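Local coordinates for protein enterotoxin-like toxin X (Staphylococcus aureus, PDB 5U75) that inhibits phagocytosis and killing by human neutrophils, binding their surface glycoproteins in a sialic acid-dependent manner through a sialyl Lewis X site in its C-terminal domain, at residues Gly117-Asn122 with Tyr129-His134. Numbering follows the deposited sequence.
Sequences GNIVIN and YTLESH. With SIA (N-acetyl-alpha-neuraminic acid), chain B; GAL (beta-D-galactopyranose), chain C; FUC (alpha-L-fucopyranose), chain D.
Gly117 O is gripped twice by Ser133: the backbone N reaches it at 3.0 Å, nearly in line with the carbonyl, while OG comes in at 2.7 Å, tilted 26° from the carbonyl plane. Ser133 CB points toward 117-122, and a chi1 of 67°, with OG between its own N and carbonyl carbon, lets both donors meet on one oxygen. Beyond this end, Ile119 and Leu131 exchange two backbone hydrogen bonds, and Ile121 and Tyr129 two more, making an antiparallel hairpin. Ile119, Ile121 and Leu131 turn to the face under helix 92-104; Ile121 CD1 meets Leu131 CD1 at 4.3 Å. On the other face, Asn118 and Thr130 sit diagonally across the strands, the flat amide lying against Thr130 CG2, 3.5 Å from Asn118 CG. With CG2 anti to the backbone N, Thr130 leaves OG1 for the sialic acid carboxylate: OG1 donates to SIA O1A at 2.7 Å, and the backbone N to O1B at 2.8 Å. Glu132 runs alongside Asn118, its carboxylate turned 87° from the amide; a water donates to both Asn118 OD1 and Glu132 OE1. The other carboxylate oxygen, OE2, accepts from galactose O6 and from fucose O3, the latter at 2.6 Å. Arg141 bonds both Thr130 O and the sialic acid, and Lys135 also reaches the fucose. On strand 128-132, at the edge of the beta-grasp sheet, Thr130 thus holds the sialic acid and Glu132 the galactose and fucose, forming part of the V-shaped sialyl Lewis X site of this staphylococcal toxin.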
loop_
_atom_site.group_PDB
_atom_site.type_symbol
_atom_site.label_atom_id
_atom_site.label_comp_id
_atom_site.label_asym_id
_atom_site.label_seq_id
_atom_site.Cartn_x
_atom_site.Cartn_y
_atom_site.Cartn_z
ATOM N N GLY A 117 10.436 -0.483 7.223
ATOM C CA GLY A 117 9.278 -0.396 8.085
ATOM C C GLY A 117 8.111 -1.152 7.473
ATOM O O GLY A 117 8.124 -1.543 6.295
ATOM N N ASN A 118 7.099 -1.348 8.285
ATOM C CA ASN A 118 5.963 -2.156 7.891
ATOM C C ASN A 118 4.734 -1.347 7.595
ATOM O O ASN A 118 4.442 -0.357 8.268
ATOM C CB ASN A 118 5.608 -3.144 8.972
ATOM C CG ASN A 118 6.727 -4.119 9.252
ATOM O OD1 ASN A 118 7.533 -4.430 8.369
ATOM N ND2 ASN A 118 6.799 -4.577 10.494
ATOM N N ILE A 119 3.994 -1.834 6.602
ATOM C CA ILE A 119 2.619 -1.422 6.348
ATOM C C ILE A 119 1.745 -2.546 6.914
ATOM O O ILE A 119 1.970 -3.720 6.610
ATOM C CB ILE A 119 2.381 -1.248 4.839
ATOM C CG1 ILE A 119 3.367 -0.246 4.244
ATOM C CG2 ILE A 119 0.945 -0.808 4.565
ATOM C CD1 ILE A 119 3.502 -0.348 2.733
ATOM N N VAL A 120 0.755 -2.217 7.748
ATOM C CA VAL A 120 -0.048 -3.229 8.408
ATOM C C VAL A 120 -1.526 -3.095 8.060
ATOM O O VAL A 120 -2.127 -2.066 8.310
ATOM C CB VAL A 120 0.138 -3.193 9.945
ATOM C CG1 VAL A 120 -0.670 -4.302 10.612
ATOM C CG2 VAL A 120 1.630 -3.302 10.287
ATOM N N ILE A 121 -2.107 -4.164 7.518
ATOM C CA ILE A 121 -3.530 -4.243 7.283
ATOM C C ILE A 121 -4.147 -4.726 8.596
ATOM O O ILE A 121 -3.841 -5.839 9.038
ATOM C CB ILE A 121 -3.873 -5.236 6.141
ATOM C CG1 ILE A 121 -3.089 -4.912 4.859
ATOM C CG2 ILE A 121 -5.369 -5.219 5.870
ATOM C CD1 ILE A 121 -3.200 -5.970 3.774
ATOM N N ASN A 122 -4.976 -3.889 9.231
ATOM C CA ASN A 122 -5.645 -4.230 10.476
ATOM C C ASN A 122 -7.066 -4.642 10.200
ATOM O O ASN A 122 -7.776 -3.948 9.459
ATOM C CB ASN A 122 -5.650 -3.016 11.408
ATOM C CG ASN A 122 -4.244 -2.569 11.740
ATOM O OD1 ASN A 122 -3.480 -3.332 12.328
ATOM N ND2 ASN A 122 -3.870 -1.387 11.293
ATOM N N TYR A 129 -2.235 -8.289 8.810
ATOM C CA TYR A 129 -1.384 -8.758 7.736
ATOM C C TYR A 129 -0.292 -7.714 7.573
ATOM O O TYR A 129 -0.573 -6.550 7.256
ATOM C CB TYR A 129 -2.154 -8.942 6.417
ATOM C CG TYR A 129 -3.375 -9.813 6.524
ATOM C CD1 TYR A 129 -3.285 -11.200 6.359
ATOM C CD2 TYR A 129 -4.637 -9.256 6.776
ATOM C CE1 TYR A 129 -4.406 -12.012 6.459
ATOM C CE2 TYR A 129 -5.774 -10.053 6.852
ATOM C CZ TYR A 129 -5.658 -11.435 6.700
ATOM O OH TYR A 129 -6.783 -12.216 6.794
ATOM N N THR A 130 0.956 -8.145 7.744
ATOM C CA THR A 130 2.098 -7.248 7.761
ATOM C C THR A 130 2.863 -7.296 6.448
ATOM O O THR A 130 3.256 -8.365 5.986
ATOM C CB THR A 130 3.069 -7.579 8.932
ATOM O OG1 THR A 130 2.357 -7.588 10.166
ATOM C CG2 THR A 130 4.204 -6.570 8.981
ATOM N N LEU A 131 3.053 -6.125 5.861
ATOM C CA LEU A 131 3.729 -5.939 4.615
ATOM C C LEU A 131 5.034 -5.200 4.850
ATOM O O LEU A 131 5.050 -3.979 5.041
ATOM C CB LEU A 131 2.852 -5.142 3.645
ATOM C CG LEU A 131 1.389 -5.582 3.544
ATOM C CD1 LEU A 131 0.691 -4.619 2.598
ATOM C CD2 LEU A 131 1.243 -7.017 3.063
ATOM N N GLU A 132 6.134 -5.939 4.780
ATOM C CA GLU A 132 7.457 -5.347 4.952
ATOM C C GLU A 132 7.852 -4.562 3.705
ATOM O O GLU A 132 7.955 -5.133 2.614
ATOM C CB GLU A 132 8.478 -6.444 5.255
ATOM C CG GLU A 132 8.176 -7.247 6.488
ATOM C CD GLU A 132 9.322 -8.174 6.851
ATOM O OE1 GLU A 132 10.353 -7.641 7.304
ATOM O OE2 GLU A 132 9.189 -9.407 6.674
ATOM N N SER A 133 8.109 -3.257 3.863
ATOM C CA SER A 133 8.217 -2.360 2.723
ATOM C C SER A 133 9.484 -2.472 1.900
ATOM O O SER A 133 9.531 -1.999 0.792
ATOM C CB SER A 133 8.036 -0.904 3.156
ATOM O OG SER A 133 9.120 -0.484 3.975
ATOM N N HIS A 134 10.529 -3.056 2.475
ATOM C CA HIS A 134 11.846 -3.088 1.846
ATOM C C HIS A 134 11.997 -4.186 0.778
ATOM O O HIS A 134 13.021 -4.232 0.082
ATOM C CB HIS A 134 12.933 -3.243 2.932
ATOM C CG HIS A 134 12.934 -4.572 3.608
ATOM N ND1 HIS A 134 12.079 -4.898 4.639
ATOM C CD2 HIS A 134 13.691 -5.675 3.385
ATOM C CE1 HIS A 134 12.327 -6.128 5.039
ATOM N NE2 HIS A 134 13.292 -6.625 4.283
HETATM C C1 SIA B . 1.588 -11.087 9.755
HETATM C C2 SIA B . 1.652 -12.556 10.192
HETATM C C3 SIA B . 1.057 -12.777 11.588
HETATM C C4 SIA B . -0.454 -12.576 11.592
HETATM C C5 SIA B . -1.163 -13.394 10.500
HETATM C C6 SIA B . -0.478 -13.142 9.164
HETATM C C7 SIA B . -0.950 -13.950 7.953
HETATM C C8 SIA B . -0.061 -13.698 6.742
HETATM C C9 SIA B . -0.721 -14.186 5.461
HETATM C C10 SIA B . -3.514 -13.917 10.103
HETATM C C11 SIA B . -4.911 -13.397 10.063
HETATM N N5 SIA B . -2.567 -13.024 10.437
HETATM O O1A SIA B . 1.740 -10.198 10.616
HETATM O O1B SIA B . 1.424 -10.820 8.527
HETATM O O4 SIA B . -1.044 -12.922 12.842
HETATM O O6 SIA B . 0.925 -13.385 9.255
HETATM O O7 SIA B . -1.026 -15.354 8.273
HETATM O O8 SIA B . 0.192 -12.295 6.574
HETATM O O9 SIA B . 0.270 -14.277 4.448
HETATM O O10 SIA B . -3.267 -15.092 9.812
HETATM C C1 GAL C . 5.349 -14.137 7.446
HETATM C C2 GAL C . 4.559 -14.161 8.743
HETATM C C3 GAL C . 3.696 -12.905 8.874
HETATM C C4 GAL C . 4.588 -11.670 8.711
HETATM C C5 GAL C . 5.368 -11.715 7.404
HETATM C C6 GAL C . 6.265 -10.491 7.280
HETATM O O2 GAL C . 3.750 -15.332 8.820
HETATM O O3 GAL C . 3.032 -12.932 10.150
HETATM O O4 GAL C . 5.457 -11.601 9.836
HETATM O O5 GAL C . 6.123 -12.928 7.315
HETATM O O6 GAL C . 6.993 -10.475 6.051
HETATM C C1 FUC D . 9.971 -14.455 7.608
HETATM C C2 FUC D . 10.592 -13.063 7.708
HETATM C C3 FUC D . 9.643 -12.095 8.401
HETATM C C4 FUC D . 9.245 -12.636 9.759
HETATM C C5 FUC D . 8.606 -14.007 9.567
HETATM C C6 FUC D . 8.181 -14.648 10.876
HETATM O O2 FUC D . 10.870 -12.547 6.409
HETATM O O3 FUC D . 10.274 -10.815 8.507
HETATM O O4 FUC D . 10.413 -12.712 10.589
HETATM O O5 FUC D . 9.493 -14.890 8.880
HETATM O O HOH W 1 11.546 -3.110 6.706
HETATM O O HOH W 2 10.188 -4.940 8.385
#